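Local coordinates for protein 3-ketosteroid-delta4-5alpha-dehydrogenase (Rhodococcus jostii, PDB 4AT2) that probably catalyses the FAD-dependent 4,5-dehydrogenation of 3-keto-5alpha-steroids in bacterial steroid breakdown, and binds 4-androstene-3,17-dione, at residues Cys315-Ile320 against Thr372-Leu377. Residues are numbered along the deposited sequence; the frame is centred on the assembly and turned at random. Where two conformers were deposited one is given.
Sequences CDPQLI and TATPFL
Asp316 reaches across to two threonine hydroxyls, and both donate to the same carboxylate oxygen. Thr372 OG1, 2.5 Å from Asp316 OD1, lies on the syn lone pair of that oxygen, whereas Thr374 OG1, at 2.7 Å from OD1, comes in almost in line with the CG-OD1 bond. With CG anti to the backbone N (chi1 -170°) the carboxylate reaches toward the loop, and its turn about CB-CG (chi2 73°) gives OD1 to the threonines and OD2 to the helix start. There Asp316 is the N-cap of helix 317-320: Gln318 N binds Asp316 OD2 at 3.0 Å, from well above the carboxylate plane. Thr372 OG1 also accepts from Thr374 N at 3.0 Å, closing an ST turn that brings the two hydroxyls to one side of the loop.

A backbone bond completes the join, Asp316 N donating to Leu377 O at 2.9 Å with a bent N-H...O angle of 136°. The same carbonyl receives a CA-H...O contact from Cys315 CA at 3.5 Å.

Van der Waals packing adds to this: Leu377 CB lies over the face of the Cys315-Asp316 peptide, and Gln318 CG comes near Thr372 CB while its NE2 is bound by Thr371 O and Glu153. Thr374 and Leu377 of this loop also touch the bound 4-androstene-3,17-dione, and Thr374 is part of its pocket.

An alanine in place of Asp316 would probably leave both threonine hydroxyls without this acceptor and the first turn of the helix without its side-chain cap. One buried carboxylate thus ties a helix start to a steroid-lining loop, and its three donors probably stabilise it as the anion.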
loop_
_atom_site.group_PDB
_atom_site.type_symbol
_atom_site.label_atom_id
_atom_site.label_comp_id
_atom_site.label_asym_id
_atom_site.label_seq_id
_atom_site.Cartn_x
_atom_site.Cartn_y
_atom_site.Cartn_z
ATOM N N CYS A 315 3.238 9.881 -21.995
ATOM C CA CYS A 315 3.492 9.626 -23.398
ATOM C C CYS A 315 2.132 9.533 -24.080
ATOM O O CYS A 315 1.148 9.129 -23.461
ATOM C CB CYS A 315 4.291 8.330 -23.560
ATOM S SG CYS A 315 4.760 7.964 -25.269
ATOM N N ASP A 316 2.056 9.919 -25.347
ATOM C CA ASP A 316 0.768 9.958 -26.007
ATOM C C ASP A 316 0.230 8.550 -26.312
ATOM O O ASP A 316 0.952 7.724 -26.873
ATOM C CB ASP A 316 0.840 10.756 -27.304
ATOM C CG ASP A 316 -0.519 11.000 -27.872
ATOM O OD1 ASP A 316 -1.237 11.840 -27.291
ATOM O OD2 ASP A 316 -0.892 10.324 -28.857
ATOM N N PRO A 317 -1.039 8.285 -25.965
ATOM C CA PRO A 317 -1.594 6.950 -26.215
ATOM C C PRO A 317 -1.668 6.516 -27.681
ATOM O O PRO A 317 -1.678 5.315 -27.955
ATOM C CB PRO A 317 -2.998 7.040 -25.590
ATOM C CG PRO A 317 -2.822 8.030 -24.478
ATOM C CD PRO A 317 -1.945 9.087 -25.116
ATOM N N GLN A 318 -1.714 7.459 -28.623
ATOM C CA GLN A 318 -1.762 7.074 -30.035
ATOM C C GLN A 318 -0.436 6.467 -30.500
ATOM O O GLN A 318 -0.416 5.682 -31.443
ATOM C CB GLN A 318 -2.149 8.264 -30.925
ATOM C CG GLN A 318 -3.565 8.795 -30.657
ATOM C CD GLN A 318 -4.635 8.147 -31.523
ATOM O OE1 GLN A 318 -4.575 6.960 -31.828
ATOM N NE2 GLN A 318 -5.624 8.944 -31.935
ATOM N N LEU A 319 0.663 6.837 -29.844
ATOM C CA LEU A 319 1.958 6.184 -30.098
ATOM C C LEU A 319 1.995 4.820 -29.413
ATOM O O LEU A 319 2.344 3.801 -30.039
ATOM C CB LEU A 319 3.124 7.045 -29.600
ATOM C CG LEU A 319 3.313 8.377 -30.335
ATOM C CD1 LEU A 319 4.357 9.212 -29.613
ATOM C CD2 LEU A 319 3.713 8.138 -31.778
ATOM N N ILE A 320 1.640 4.812 -28.127
ATOM C CA ILE A 320 1.711 3.597 -27.306
ATOM C C ILE A 320 0.970 2.435 -27.976
ATOM O O ILE A 320 1.493 1.318 -28.070
ATOM C CB ILE A 320 1.152 3.848 -25.877
ATOM C CG1 ILE A 320 2.008 4.884 -25.134
ATOM C CG2 ILE A 320 1.097 2.562 -25.061
ATOM C CD1 ILE A 320 1.391 5.364 -23.838
ATOM N N THR A 372 -5.008 13.775 -31.332
ATOM C CA THR A 372 -4.831 13.685 -29.884
ATOM C C THR A 372 -5.008 15.023 -29.164
ATOM O O THR A 372 -4.688 16.083 -29.712
ATOM C CB THR A 372 -3.468 13.062 -29.498
ATOM O OG1 THR A 372 -3.373 12.993 -28.072
ATOM C CG2 THR A 372 -2.278 13.901 -30.031
ATOM N N ALA A 373 -5.500 14.951 -27.925
ATOM C CA ALA A 373 -5.576 16.119 -27.052
ATOM C C ALA A 373 -4.205 16.481 -26.470
ATOM O O ALA A 373 -4.035 17.560 -25.908
ATOM C CB ALA A 373 -6.587 15.892 -25.931
ATOM N N THR A 374 -3.231 15.584 -26.601
ATOM C CA THR A 374 -1.931 15.764 -25.948
ATOM C C THR A 374 -0.764 15.623 -26.947
ATOM O O THR A 374 0.092 14.768 -26.768
ATOM C CB THR A 374 -1.746 14.793 -24.741
ATOM O OG1 THR A 374 -1.864 13.431 -25.176
ATOM C CG2 THR A 374 -2.787 15.030 -23.653
ATOM N N PRO A 375 -0.725 16.469 -28.003
ATOM C CA PRO A 375 0.385 16.355 -28.964
ATOM C C PRO A 375 1.750 16.626 -28.319
ATOM O O PRO A 375 2.772 16.164 -28.827
ATOM C CB PRO A 375 0.049 17.425 -30.021
ATOM C CG PRO A 375 -0.749 18.436 -29.263
ATOM C CD PRO A 375 -1.591 17.622 -28.310
ATOM N N PHE A 376 1.748 17.345 -27.197
ATOM C CA PHE A 376 2.970 17.648 -26.445
ATOM C C PHE A 376 3.562 16.408 -25.759
ATOM O O PHE A 376 4.697 16.435 -25.274
ATOM C CB PHE A 376 2.711 18.777 -25.432
ATOM C CG PHE A 376 1.494 18.558 -24.567
ATOM C CD1 PHE A 376 1.596 17.861 -23.363
ATOM C CD2 PHE A 376 0.240 19.049 -24.956
ATOM C CE1 PHE A 376 0.477 17.655 -22.561
ATOM C CE2 PHE A 376 -0.880 18.845 -24.152
ATOM C CZ PHE A 376 -0.759 18.145 -22.958
ATOM N N LEU A 377 2.788 15.322 -25.721
ATOM C CA LEU A 377 3.271 14.042 -25.196
ATOM C C LEU A 377 3.783 13.109 -26.296
ATOM O O LEU A 377 4.012 11.919 -26.054
ATOM C CB LEU A 377 2.187 13.348 -24.353
ATOM C CG LEU A 377 1.714 14.114 -23.113
ATOM C CD1 LEU A 377 0.708 13.267 -22.352
ATOM C CD2 LEU A 377 2.863 14.541 -22.200
#